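Local structure of dextranase (Pseudarthrobacter oxydans, 6NZS) at residues Glu200-Thr205 with Lys277-Gly282; Leu316-Ala321 with Gln325-Gln330; Val290-Thr295 with Tyr299-Gly304. The protein catalyses the endohydrolysis of (1->6)-alpha-D-glucosidic linkages in dextran, as a member of glycoside hydrolase family 49. All coordinates share one frame; numbering follows the deposited sequence.

Contact 1 (Glu200-Thr205 with Lys277-Gly282)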
ATOM      1  N   GLU A 200     -19.053  16.711   8.627  1.00 13.31           N
ATOM      2  CA  GLU A 200     -20.046  17.074   7.618  1.00 14.47           C
ATOM      3  C   GLU A 200     -19.578  16.705   6.215  1.00 15.06           C
ATOM      4  O   GLU A 200     -20.382  16.289   5.368  1.00 14.99           O
ATOM      5  CB  GLU A 200     -20.363  18.568   7.705  1.00 18.16           C
ATOM      6  CG  GLU A 200     -21.445  19.015   6.730  1.00 23.23           C
ATOM      7  CD  GLU A 200     -21.810  20.481   6.876  1.00 31.06           C
ATOM      8  OE1 GLU A 200     -21.795  20.999   8.012  1.00 37.92           O
ATOM      9  OE2 GLU A 200     -22.118  21.115   5.847  1.00 37.91           O
ATOM     10  N   ARG A 201     -18.280  16.857   5.942  1.00 12.73           N
ATOM     11  CA  ARG A 201     -17.767  16.538   4.618  1.00 12.50           C
ATOM     12  C   ARG A 201     -17.709  15.035   4.381  1.00 10.97           C
ATOM     13  O   ARG A 201     -17.915  14.580   3.251  1.00 12.92           O
ATOM     14  CB  ARG A 201     -16.366  17.140   4.440  1.00 13.59           C
ATOM     15  CG  ARG A 201     -15.742  16.881   3.070  1.00 13.67           C
ATOM     16  CD  ARG A 201     -14.431  17.627   2.868  1.00 13.91           C
ATOM     17  NE  ARG A 201     -13.389  17.170   3.786  1.00 15.73           N
ATOM     18  CZ  ARG A 201     -12.495  16.221   3.504  1.00 16.50           C
ATOM     19  NH1 ARG A 201     -12.504  15.616   2.328  1.00 14.65           N
ATOM     20  NH2 ARG A 201     -11.585  15.882   4.409  1.00 16.77           N
ATOM     21  N   LEU A 202     -17.430  14.256   5.430  1.00 11.95           N
ATOM     22  CA  LEU A 202     -17.036  12.858   5.278  1.00  9.65           C
ATOM     23  C   LEU A 202     -18.088  11.855   5.723  1.00 12.26           C
ATOM     24  O   LEU A 202     -17.931  10.658   5.445  1.00 12.28           O
ATOM     25  CB  LEU A 202     -15.733  12.596   6.052  1.00 11.11           C
ATOM     26  CG  LEU A 202     -14.551  13.421   5.545  1.00 11.39           C
ATOM     27  CD1 LEU A 202     -13.392  13.337   6.536  1.00 12.77           C
ATOM     28  CD2 LEU A 202     -14.111  12.948   4.178  1.00 12.53           C
ATOM     29  N   VAL A 203     -19.144  12.289   6.404  1.00 12.05           N
ATOM     30  CA  VAL A 203     -20.195  11.389   6.870  1.00 12.49           C
ATOM     31  C   VAL A 203     -21.536  11.929   6.392  1.00 13.57           C
ATOM     32  O   VAL A 203     -21.966  12.998   6.849  1.00 14.31           O
ATOM     33  CB  VAL A 203     -20.190  11.257   8.401  1.00 12.69           C
ATOM     34  CG1 VAL A 203     -21.299  10.302   8.848  1.00 15.35           C
ATOM     35  CG2 VAL A 203     -18.827  10.768   8.900  1.00 13.31           C
ATOM     36  N   PRO A 204     -22.243  11.224   5.515  1.00 13.75           N
ATOM     37  CA  PRO A 204     -23.494  11.771   4.983  1.00 13.72           C
ATOM     38  C   PRO A 204     -24.604  11.747   6.019  1.00 16.58           C
ATOM     39  O   PRO A 204     -24.634  10.912   6.927  1.00 17.82           O
ATOM     40  CB  PRO A 204     -23.815  10.849   3.799  1.00 16.86           C
ATOM     41  CG  PRO A 204     -23.084   9.589   4.053  1.00 15.96           C
ATOM     42  CD  PRO A 204     -21.934   9.885   4.980  1.00 12.74           C
ATOM     43  N   THR A 205     -25.500  12.720   5.896  1.00 16.74           N
ATOM     44  CA  THR A 205     -26.768  12.722   6.608  1.00 19.74           C
ATOM     45  C   THR A 205     -27.885  12.817   5.582  1.00 17.47           C
ATOM     46  O   THR A 205     -27.647  12.981   4.384  1.00 19.39           O
ATOM     47  CB  THR A 205     -26.871  13.898   7.589  1.00 20.78           C
ATOM     48  OG1 THR A 205     -27.111  15.103   6.855  1.00 20.86           O
ATOM     49  CG2 THR A 205     -25.598  14.047   8.405  1.00 21.99           C
ATOM     50  N   LYS A 277     -17.505  10.912  -3.782  1.00 11.54           N
ATOM     51  CA  LYS A 277     -16.989  10.611  -2.452  1.00 11.20           C
ATOM     52  C   LYS A 277     -17.082   9.120  -2.201  1.00 12.05           C
ATOM     53  O   LYS A 277     -18.123   8.506  -2.442  1.00 12.02           O
ATOM     54  CB  LYS A 277     -17.779  11.344  -1.358  1.00 11.80           C
ATOM     55  CG  LYS A 277     -17.557  12.852  -1.332  1.00 11.76           C
ATOM     56  CD  LYS A 277     -18.369  13.525  -0.230  1.00 13.52           C
ATOM     57  CE  LYS A 277     -18.020  15.005  -0.130  1.00 14.52           C
ATOM     58  NZ  LYS A 277     -18.902  15.746   0.816  1.00 13.96           N
ATOM     59  N   VAL A 278     -15.993   8.545  -1.703  1.00 10.50           N
ATOM     60  CA  VAL A 278     -16.004   7.214  -1.113  1.00 10.74           C
ATOM     61  C   VAL A 278     -15.342   7.397   0.242  1.00 10.06           C
ATOM     62  O   VAL A 278     -14.144   7.692   0.304  1.00 11.54           O
ATOM     63  CB  VAL A 278     -15.242   6.190  -1.966  1.00 10.46           C
ATOM     64  CG1 VAL A 278     -15.161   4.854  -1.241  1.00 11.72           C
ATOM     65  CG2 VAL A 278     -15.921   6.033  -3.335  1.00 11.53           C
ATOM     66  N   THR A 279     -16.128   7.326   1.319  1.00  9.69           N
ATOM     67  CA  THR A 279     -15.615   7.679   2.638  1.00  9.42           C
ATOM     68  C   THR A 279     -16.103   6.684   3.671  1.00 10.02           C
ATOM     69  O   THR A 279     -16.982   5.859   3.409  1.00 10.42           O
ATOM     70  CB  THR A 279     -16.035   9.099   3.057  1.00 10.65           C
ATOM     71  OG1 THR A 279     -17.455   9.144   3.247  1.00 11.58           O
ATOM     72  CG2 THR A 279     -15.639  10.113   1.994  1.00 10.69           C
ATOM     73  N   GLY A 280     -15.508   6.770   4.851  1.00  9.68           N
ATOM     74  CA  GLY A 280     -15.929   6.041   6.030  1.00  9.65           C
ATOM     75  C   GLY A 280     -14.889   5.035   6.494  1.00 10.11           C
ATOM     76  O   GLY A 280     -14.114   4.489   5.704  1.00 10.62           O
ATOM     77  N   TYR A 281     -14.900   4.753   7.796  1.00  9.60           N
ATOM     78  CA  TYR A 281     -13.922   3.860   8.405  1.00 10.00           C
ATOM     79  C   TYR A 281     -14.326   2.383   8.350  1.00 11.98           C
ATOM     80  O   TYR A 281     -14.011   1.631   9.276  1.00 13.52           O
ATOM     81  CB  TYR A 281     -13.655   4.288   9.845  1.00  9.59           C
ATOM     82  CG  TYR A 281     -12.914   5.602  10.014  1.00  9.40           C
ATOM     83  CD1 TYR A 281     -11.711   5.851   9.360  1.00 10.81           C
ATOM     84  CD2 TYR A 281     -13.411   6.581  10.862  1.00 10.70           C
ATOM     85  CE1 TYR A 281     -11.021   7.044   9.554  1.00 10.13           C
ATOM     86  CE2 TYR A 281     -12.738   7.766  11.054  1.00 10.78           C
ATOM     87  CZ  TYR A 281     -11.551   7.999  10.404  1.00  9.81           C
ATOM     88  OH  TYR A 281     -10.871   9.179  10.627  1.00 11.46           O
ATOM     89  N   GLY A 282     -15.017   1.949   7.295  1.00 11.00           N
ATOM     90  CA  GLY A 282     -15.343   0.553   7.099  1.00 10.83           C
ATOM     91  C   GLY A 282     -14.342  -0.162   6.202  1.00 10.36           C
ATOM     92  O   GLY A 282     -13.294   0.370   5.830  1.00 10.46           O
TER
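K277 and T279 of strand 275-279 take hold of the last two carbonyls of helix 196-202. Two hydrogen bonds carry the contact. K277 NZ gives one to R201 O at 2.9 Å. NZ lies in the plane of that carbonyl, on an oxygen lone pair. The K277 chain is extended beyond CG, letting the ammonium reach the helix. The second bond runs from T279 OG1 to L202 O at 2.7 Å, with the donor tilted 32° from the carbonyl plane. T279 OG1 also bonds W253 NE1.

The apolar part is small. T279 CG2 meets L202 CD2 at 3.9 Å, and their side chains cross at about a right angle. L202 CD2 also lies over one face of the R201 guanidinium, toward its rim.

The charged ends also have outside partners. R201 makes salt bridges to E356 and D328, and K277 makes a cation-pi contact with W253. The carboxylates and ring probably ease the nearness of two cations, R201 NE and K277 NZ being 6.4 Å apart.

Two side-chain donors thus bind carbonyls at the C-terminal end of a short helix. They fix that helix against strand 275-279, one of the parallel strands of the beta-solenoid of this family.

Contact 2 (Leu316-Ala321 with Gln325-Gln330)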
ATOM      1  N   LEU A 316     -11.793  -0.004  -6.893  1.00 13.55           N
ATOM      2  CA  LEU A 316     -12.432   1.289  -7.094  1.00 13.88           C
ATOM      3  C   LEU A 316     -12.045   1.809  -8.469  1.00 12.16           C
ATOM      4  O   LEU A 316     -10.858   1.860  -8.808  1.00 13.17           O
ATOM      5  CB  LEU A 316     -11.978   2.290  -6.028  1.00 13.89           C
ATOM      6  CG  LEU A 316     -12.388   1.983  -4.589  1.00 16.41           C
ATOM      7  CD1 LEU A 316     -11.654   2.923  -3.646  1.00 19.24           C
ATOM      8  CD2 LEU A 316     -13.894   2.079  -4.407  1.00 13.26           C
ATOM      9  N   GLN A 317     -13.045   2.214  -9.254  1.00 14.25           N
ATOM     10  CA  GLN A 317     -12.785   2.740 -10.588  1.00 13.97           C
ATOM     11  C   GLN A 317     -13.715   3.912 -10.857  1.00 13.60           C
ATOM     12  O   GLN A 317     -14.887   3.880 -10.472  1.00 14.14           O
ATOM     13  CB  GLN A 317     -12.973   1.668 -11.670  1.00 16.44           C
ATOM     14  CG  GLN A 317     -12.905   2.227 -13.091  1.00 16.26           C
ATOM     15  CD  GLN A 317     -12.726   1.150 -14.133  1.00 20.23           C
ATOM     16  OE1 GLN A 317     -12.326   0.029 -13.819  1.00 21.22           O
ATOM     17  NE2 GLN A 317     -13.023   1.483 -15.389  1.00 18.78           N
ATOM     18  N   PHE A 318     -13.180   4.939 -11.513  1.00 14.19           N
ATOM     19  CA  PHE A 318     -13.923   6.146 -11.832  1.00 14.51           C
ATOM     20  C   PHE A 318     -13.707   6.521 -13.286  1.00 14.72           C
ATOM     21  O   PHE A 318     -12.737   6.103 -13.923  1.00 14.50           O
ATOM     22  CB  PHE A 318     -13.469   7.308 -10.955  1.00 15.99           C
ATOM     23  CG  PHE A 318     -13.801   7.125  -9.514  1.00 14.94           C
ATOM     24  CD1 PHE A 318     -12.962   6.401  -8.676  1.00 14.23           C
ATOM     25  CD2 PHE A 318     -14.964   7.654  -9.000  1.00 14.87           C
ATOM     26  CE1 PHE A 318     -13.286   6.227  -7.341  1.00 14.77           C
ATOM     27  CE2 PHE A 318     -15.290   7.487  -7.678  1.00 14.57           C
ATOM     28  CZ  PHE A 318     -14.457   6.773  -6.843  1.00 14.72           C
ATOM     29  N   ALA A 319     -14.633   7.329 -13.797  1.00 14.82           N
ATOM     30  CA  ALA A 319     -14.553   7.896 -15.136  1.00 15.45           C
ATOM     31  C   ALA A 319     -14.464   9.407 -15.008  1.00 14.04           C
ATOM     32  O   ALA A 319     -15.242  10.016 -14.267  1.00 15.04           O
ATOM     33  CB  ALA A 319     -15.788   7.512 -15.955  1.00 16.55           C
ATOM     34  N   SER A 320     -13.514  10.009 -15.722  1.00 15.58           N
ATOM     35  CA  SER A 320     -13.277  11.446 -15.664  1.00 15.21           C
ATOM     36  C   SER A 320     -13.718  12.083 -16.977  1.00 15.62           C
ATOM     37  O   SER A 320     -13.204  11.728 -18.045  1.00 16.20           O
ATOM     38  CB  SER A 320     -11.799  11.753 -15.409  1.00 14.25           C
ATOM     39  OG  SER A 320     -11.568  13.159 -15.415  1.00 14.85           O
ATOM     40  N   ALA A 321     -14.661  13.020 -16.887  1.00 16.14           N
ATOM     41  CA  ALA A 321     -15.065  13.817 -18.033  1.00 17.28           C
ATOM     42  C   ALA A 321     -14.033  14.912 -18.274  1.00 19.67           C
ATOM     43  O   ALA A 321     -13.131  15.137 -17.468  1.00 17.56           O
ATOM     44  CB  ALA A 321     -16.431  14.451 -17.772  1.00 19.06           C
ATOM     45  N   GLN A 325     -13.372  17.788 -12.043  1.00 15.26           N
ATOM     46  CA  GLN A 325     -14.092  16.966 -11.084  1.00 15.62           C
ATOM     47  C   GLN A 325     -13.188  16.710  -9.889  1.00 14.43           C
ATOM     48  O   GLN A 325     -11.965  16.824  -9.981  1.00 15.82           O
ATOM     49  CB  GLN A 325     -14.492  15.622 -11.696  1.00 15.02           C
ATOM     50  CG  GLN A 325     -15.506  15.719 -12.837  1.00 15.30           C
ATOM     51  CD  GLN A 325     -15.569  14.444 -13.647  1.00 14.18           C
ATOM     52  OE1 GLN A 325     -14.638  14.110 -14.379  1.00 14.76           O
ATOM     53  NE2 GLN A 325     -16.660  13.698 -13.495  1.00 17.68           N
ATOM     54  N   LYS A 326     -13.807  16.344  -8.772  1.00 12.94           N
ATOM     55  CA  LYS A 326     -13.079  16.042  -7.549  1.00 12.27           C
ATOM     56  C   LYS A 326     -13.576  14.730  -6.967  1.00 14.00           C
ATOM     57  O   LYS A 326     -14.743  14.364  -7.125  1.00 12.40           O
ATOM     58  CB  LYS A 326     -13.271  17.141  -6.508  1.00 15.58           C
ATOM     59  CG  LYS A 326     -12.748  18.500  -6.955  1.00 20.20           C
ATOM     60  CD  LYS A 326     -13.131  19.581  -5.959  1.00 24.03           C
ATOM     61  CE  LYS A 326     -11.981  19.916  -5.037  1.00 32.34           C
ATOM     62  NZ  LYS A 326     -11.839  21.387  -4.850  1.00 38.39           N
ATOM     63  N   LEU A 327     -12.668  14.020  -6.297  1.00 13.27           N
ATOM     64  CA  LEU A 327     -13.009  12.834  -5.522  1.00 11.38           C
ATOM     65  C   LEU A 327     -12.387  12.977  -4.145  1.00 11.69           C
ATOM     66  O   LEU A 327     -11.188  13.241  -4.044  1.00 12.11           O
ATOM     67  CB  LEU A 327     -12.443  11.570  -6.176  1.00 12.94           C
ATOM     68  CG  LEU A 327     -12.377  10.328  -5.277  1.00 11.48           C
ATOM     69  CD1 LEU A 327     -13.783   9.825  -4.976  1.00 11.99           C
ATOM     70  CD2 LEU A 327     -11.555   9.231  -5.931  1.00 13.29           C
ATOM     71  N   ASP A 328     -13.199  12.836  -3.096  1.00 11.23           N
ATOM     72  CA  ASP A 328     -12.697  12.635  -1.740  1.00 11.30           C
ATOM     73  C   ASP A 328     -12.714  11.137  -1.483  1.00 11.83           C
ATOM     74  O   ASP A 328     -13.769  10.502  -1.575  1.00 11.70           O
ATOM     75  CB  ASP A 328     -13.584  13.324  -0.701  1.00 13.45           C
ATOM     76  CG  ASP A 328     -13.498  14.836  -0.752  1.00 16.61           C
ATOM     77  OD1 ASP A 328     -12.700  15.366  -1.552  1.00 21.76           O
ATOM     78  OD2 ASP A 328     -14.253  15.490   0.010  1.00 17.80           O
ATOM     79  N   LEU A 329     -11.551  10.577  -1.166  1.00  9.67           N
ATOM     80  CA  LEU A 329     -11.413   9.155  -0.868  1.00 10.07           C
ATOM     81  C   LEU A 329     -10.830   9.110   0.537  1.00 11.08           C
ATOM     82  O   LEU A 329      -9.673   9.484   0.735  1.00 11.27           O
ATOM     83  CB  LEU A 329     -10.480   8.494  -1.883  1.00 10.90           C
ATOM     84  CG  LEU A 329     -10.072   7.042  -1.610  1.00 11.13           C
ATOM     85  CD1 LEU A 329     -11.288   6.126  -1.550  1.00 11.98           C
ATOM     86  CD2 LEU A 329      -9.093   6.560  -2.684  1.00 11.98           C
ATOM     87  N   GLN A 330     -11.631   8.689   1.510  1.00  8.66           N
ATOM     88  CA  GLN A 330     -11.242   8.836   2.909  1.00  9.17           C
ATOM     89  C   GLN A 330     -11.649   7.605   3.695  1.00  9.37           C
ATOM     90  O   GLN A 330     -12.689   6.994   3.428  1.00  9.94           O
ATOM     91  CB  GLN A 330     -11.923  10.079   3.525  1.00  9.75           C
ATOM     92  CG  GLN A 330     -11.578  10.385   4.998  1.00 10.51           C
ATOM     93  CD  GLN A 330     -12.438   9.610   5.979  1.00 10.31           C
ATOM     94  OE1 GLN A 330     -13.492   9.072   5.615  1.00 11.42           O
ATOM     95  NE2 GLN A 330     -11.988   9.541   7.231  1.00 13.15           N
TER
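Q325 reaches from strand 325-335 to the end of strand 316-320 and binds the backbone of A321. Its CB points toward the other strand. CG lies anti to the carbonyl carbon (chi1 -66°), and the chain continues extended to CD, which comes 3.7 Å from A321 N. OE1 at the tip accepts a hydrogen bond from A321 N at 2.7 Å. The bond is bent, and the N-H comes in tilted 30° from the plane of the amide carbonyl. The same OE1 lies 3.3 Å from S320 CA. On the other branch, NE2 bonds Q273 O, so both ends of the amide are held, fixing its rotation.

Farther along, the contact is apolar. The side chains of L327 and F318 cross at about a right angle, and both methyls of L327 touch the ring. L327 CD2 sits over one face of the F318 ring, a CH-pi contact 4.1 Å from the centroid. L327 CD1 touches F318 CZ at 3.6 Å. Beyond this pair, L316 CD1 meets L329 CD1 at 3.8 Å.

The strands run nearly antiparallel, at 162°, with axes 9.2 Å apart. They face each other across the solenoid interior. Strand 316-320 belongs to a four-stranded parallel sheet, between strands 266-268 and 342-346, and F318 stacks on F268. Strand 325-335 belongs to another wall, between 275-279 and 351-361, where F351 packs on L327 and S320.

Contact 3 (Val290-Thr295 with Tyr299-Gly304)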
ATOM      1  N   VAL A 290     -11.699 -14.090  -7.664  1.00 15.73           N
ATOM      2  CA  VAL A 290     -10.507 -14.826  -8.060  1.00 16.37           C
ATOM      3  C   VAL A 290      -9.441 -13.847  -8.542  1.00 15.42           C
ATOM      4  O   VAL A 290      -9.743 -12.735  -8.998  1.00 14.21           O
ATOM      5  CB  VAL A 290     -10.878 -15.846  -9.156  1.00 15.90           C
ATOM      6  CG1 VAL A 290     -11.264 -15.132 -10.454  1.00 16.71           C
ATOM      7  CG2 VAL A 290      -9.748 -16.830  -9.404  1.00 15.58           C
ATOM      8  N   TYR A 291      -8.176 -14.252  -8.422  1.00 13.32           N
ATOM      9  CA  TYR A 291      -7.082 -13.506  -9.030  1.00 13.74           C
ATOM     10  C   TYR A 291      -7.403 -13.229 -10.489  1.00 16.12           C
ATOM     11  O   TYR A 291      -7.805 -14.132 -11.224  1.00 15.24           O
ATOM     12  CB  TYR A 291      -5.812 -14.351  -8.971  1.00 13.92           C
ATOM     13  CG  TYR A 291      -4.593 -13.755  -9.646  1.00 14.07           C
ATOM     14  CD1 TYR A 291      -4.094 -12.513  -9.268  1.00 14.16           C
ATOM     15  CD2 TYR A 291      -3.921 -14.451 -10.650  1.00 14.33           C
ATOM     16  CE1 TYR A 291      -2.967 -11.985  -9.863  1.00 12.78           C
ATOM     17  CE2 TYR A 291      -2.794 -13.933 -11.252  1.00 14.16           C
ATOM     18  CZ  TYR A 291      -2.311 -12.698 -10.860  1.00 13.41           C
ATOM     19  OH  TYR A 291      -1.181 -12.186 -11.463  1.00 16.33           O
ATOM     20  N   GLU A 292      -7.213 -11.976 -10.904  1.00 14.21           N
ATOM     21  CA  GLU A 292      -7.457 -11.570 -12.291  1.00 16.52           C
ATOM     22  C   GLU A 292      -8.876 -11.927 -12.727  1.00 19.41           C
ATOM     23  O   GLU A 292      -9.107 -12.381 -13.853  1.00 19.43           O
ATOM     24  CB  GLU A 292      -6.406 -12.143 -13.248  1.00 17.12           C
ATOM     25  CG  GLU A 292      -5.098 -11.359 -13.308  1.00 19.47           C
ATOM     26  CD  GLU A 292      -4.100 -11.947 -14.295  1.00 17.38           C
ATOM     27  OE1 GLU A 292      -4.064 -13.187 -14.434  1.00 19.15           O
ATOM     28  OE2 GLU A 292      -3.354 -11.173 -14.932  1.00 18.98           O
ATOM     29  N   ALA A 293      -9.836 -11.727 -11.826  1.00 18.43           N
ATOM     30  CA  ALA A 293     -11.243 -11.891 -12.170  1.00 18.95           C
ATOM     31  C   ALA A 293     -11.600 -10.945 -13.310  1.00 19.04           C
ATOM     32  O   ALA A 293     -11.503  -9.724 -13.171  1.00 19.77           O
ATOM     33  CB  ALA A 293     -12.110 -11.602 -10.944  1.00 19.65           C
ATOM     34  N   ASP A 294     -11.985 -11.515 -14.454  1.00 22.59           N
ATOM     35  CA  ASP A 294     -12.164 -10.760 -15.691  1.00 22.60           C
ATOM     36  C   ASP A 294     -13.651 -10.552 -15.948  1.00 24.64           C
ATOM     37  O   ASP A 294     -14.416 -11.520 -16.016  1.00 24.78           O
ATOM     38  CB  ASP A 294     -11.517 -11.505 -16.862  1.00 25.09           C
ATOM     39  CG  ASP A 294     -11.320 -10.620 -18.092  1.00 27.14           C
ATOM     40  OD1 ASP A 294     -11.866  -9.495 -18.128  1.00 26.07           O
ATOM     41  OD2 ASP A 294     -10.611 -11.055 -19.031  1.00 29.34           O
ATOM     42  N   THR A 295     -14.059  -9.287 -16.084  1.00 24.38           N
ATOM     43  CA  THR A 295     -15.446  -8.995 -16.428  1.00 26.04           C
ATOM     44  C   THR A 295     -15.794  -9.456 -17.839  1.00 28.73           C
ATOM     45  O   THR A 295     -16.967  -9.728 -18.114  1.00 29.93           O
ATOM     46  CB  THR A 295     -15.770  -7.506 -16.222  1.00 22.73           C
ATOM     47  OG1 THR A 295     -14.901  -6.694 -17.025  1.00 25.52           O
ATOM     48  CG2 THR A 295     -15.601  -7.124 -14.749  1.00 25.58           C
ATOM     49  N   TYR A 299     -16.483 -12.936 -14.727  1.00 25.38           N
ATOM     50  CA  TYR A 299     -15.768 -12.829 -13.454  1.00 23.59           C
ATOM     51  C   TYR A 299     -14.869 -14.028 -13.172  1.00 27.67           C
ATOM     52  O   TYR A 299     -14.226 -14.073 -12.113  1.00 22.67           O
ATOM     53  CB  TYR A 299     -16.682 -12.562 -12.247  1.00 22.96           C
ATOM     54  CG  TYR A 299     -17.376 -11.224 -12.285  1.00 23.31           C
ATOM     55  CD1 TYR A 299     -18.492 -11.021 -13.089  1.00 23.82           C
ATOM     56  CD2 TYR A 299     -16.920 -10.159 -11.514  1.00 21.33           C
ATOM     57  CE1 TYR A 299     -19.131  -9.798 -13.126  1.00 23.33           C
ATOM     58  CE2 TYR A 299     -17.552  -8.933 -11.546  1.00 22.76           C
ATOM     59  CZ  TYR A 299     -18.657  -8.760 -12.356  1.00 23.24           C
ATOM     60  OH  TYR A 299     -19.291  -7.541 -12.383  1.00 21.02           O
ATOM     61  N   ASN A 300     -14.812 -15.009 -14.066  1.00 24.78           N
ATOM     62  CA  ASN A 300     -13.846 -16.080 -13.903  1.00 24.98           C
ATOM     63  C   ASN A 300     -12.450 -15.566 -14.236  1.00 21.39           C
ATOM     64  O   ASN A 300     -12.271 -14.469 -14.776  1.00 22.62           O
ATOM     65  CB  ASN A 300     -14.208 -17.266 -14.797  1.00 27.32           C
ATOM     66  CG  ASN A 300     -15.558 -17.856 -14.456  1.00 26.74           C
ATOM     67  OD1 ASN A 300     -16.445 -17.944 -15.309  1.00 34.13           O
ATOM     68  ND2 ASN A 300     -15.729 -18.258 -13.204  1.00 27.16           N
ATOM     69  N   HIS A 301     -11.446 -16.375 -13.906  1.00 20.15           N
ATOM     70  CA  HIS A 301     -10.067 -15.981 -14.147  1.00 19.44           C
ATOM     71  C   HIS A 301      -9.820 -15.706 -15.631  1.00 25.35           C
ATOM     72  O   HIS A 301     -10.415 -16.332 -16.513  1.00 25.64           O
ATOM     73  CB  HIS A 301      -9.107 -17.059 -13.645  1.00 18.67           C
ATOM     74  CG  HIS A 301      -7.676 -16.787 -13.979  1.00 20.20           C
ATOM     75  ND1 HIS A 301      -6.921 -15.854 -13.305  1.00 15.80           N
ATOM     76  CD2 HIS A 301      -6.867 -17.307 -14.932  1.00 18.66           C
ATOM     77  CE1 HIS A 301      -5.704 -15.818 -13.817  1.00 18.78           C
ATOM     78  NE2 HIS A 301      -5.646 -16.689 -14.811  1.00 21.27           N
ATOM     79  N   LEU A 302      -8.914 -14.762 -15.884  1.00 23.90           N
ATOM     80  CA  LEU A 302      -8.556 -14.315 -17.226  1.00 25.95           C
ATOM     81  C   LEU A 302      -8.246 -15.481 -18.160  1.00 27.25           C
ATOM     82  O   LEU A 302      -7.471 -16.378 -17.822  1.00 27.87           O
ATOM     83  CB  LEU A 302      -7.320 -13.433 -17.095  1.00 26.69           C
ATOM     84  CG  LEU A 302      -6.619 -12.952 -18.351  1.00 32.54           C
ATOM     85  CD1 LEU A 302      -7.545 -11.991 -19.073  1.00 34.32           C
ATOM     86  CD2 LEU A 302      -5.301 -12.297 -17.957  1.00 29.07           C
ATOM     87  N   SER A 303      -8.823 -15.436 -19.364  1.00 34.67           N
ATOM     88  CA  SER A 303      -8.669 -16.507 -20.340  1.00 37.66           C
ATOM     89  C   SER A 303      -8.480 -15.920 -21.731  1.00 36.38           C
ATOM     90  O   SER A 303      -9.227 -15.025 -22.134  1.00 44.64           O
ATOM     91  CB  SER A 303      -9.902 -17.420 -20.344  1.00 39.77           C
ATOM     92  OG  SER A 303      -9.665 -18.601 -21.096  1.00 43.60           O
ATOM     93  N   GLY A 304      -7.482 -16.420 -22.451  1.00 39.66           N
ATOM     94  CA  GLY A 304      -7.345 -16.143 -23.872  1.00 42.62           C
ATOM     95  C   GLY A 304      -6.906 -14.746 -24.256  1.00 41.88           C
ATOM     96  O   GLY A 304      -7.416 -14.194 -25.238  1.00 45.73           O
TER
HETATM   97  O   HOH W   1     -14.380 -13.961  -9.299  1.00 19.62           O
HETATM   98  O   HOH W   2     -10.542 -13.657 -19.818  1.00 33.02           O
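A single beta bridge, A293 with H301, ties together two parts of the long loop between strands 283-285 and 316-320. A type II beta turn from V290 to A293 leads into it. H301 ND1 donates to Y291 O in this turn at 2.8 Å. The bond is nearly straight, 175° at the hydrogen. The acceptor lies in the imidazole plane, but the donor stands above the carbonyl plane. With chi1 at 174°, the H301 ring is turned away from its own backbone N and lies beside the Y291 side chain. The two rings are nearly parallel but slid apart and barely overlap. E292 OE1 comes 3.2 Å from H301 CE1 and makes a salt bridge to K71. Y69 also stacks on the H301 ring. Through Y69 and K71 this part of the loop meets the N-terminal Ig-like domain.

Backbone bonds continue the pairing. D294 N donates to N300 O at 3.0 Å, and Y299 N to D294 O at 2.8 Å. L302 N to E292 O is weak.

Side chains close around this backbone. V290 CG1 rests on Y299 O at 3.6 Å. L302 reaches between two acidic side chains: CD1 meets D294 OD2 at 3.2 Å, and CD2 lies by the E292 carboxylate. D294 OD1 accepts from N296 N. T295 CG2 lies over one face of the Y299 ring. The hydroxyl of Y299 bonds H244. One water bridges the segments, accepting from V290 N and donating to Y299 O. A second water donates to D294 OD2; its short approach to S303 N is doubtful.

The bonds across this contact are largely backbone ones, with one from an imidazole. The ND1-H is committed to Y291 O, which fixes the rotation of the H301 ring. The E292 carboxylate beside it is paired with K71.

Along the chain the order is contact 1, contact 3, contact 2. Contacts 1 and 2 are neighbours, with centres 14 Å apart. Contact 1 uses strand 275-279 and contact 2 strand 325-335, which are neighbours and parallel in the solenoid. The salt bridge R201-D328 joins them directly, so helix 196-202 is tied to both strands. Contact 2 also reaches the parallel sheet holding strand 316-320. Contact 3 stands apart. Its centre is 31 Å from that of contact 1 and 25 Å from that of contact 2. Its nearest atoms are about 8 Å from contact 2. Contact 1 thus sits outside the solenoid wall where helix 196-202 meets it, contact 2 in the interior, and contact 3 in a long loop before strand 316-320.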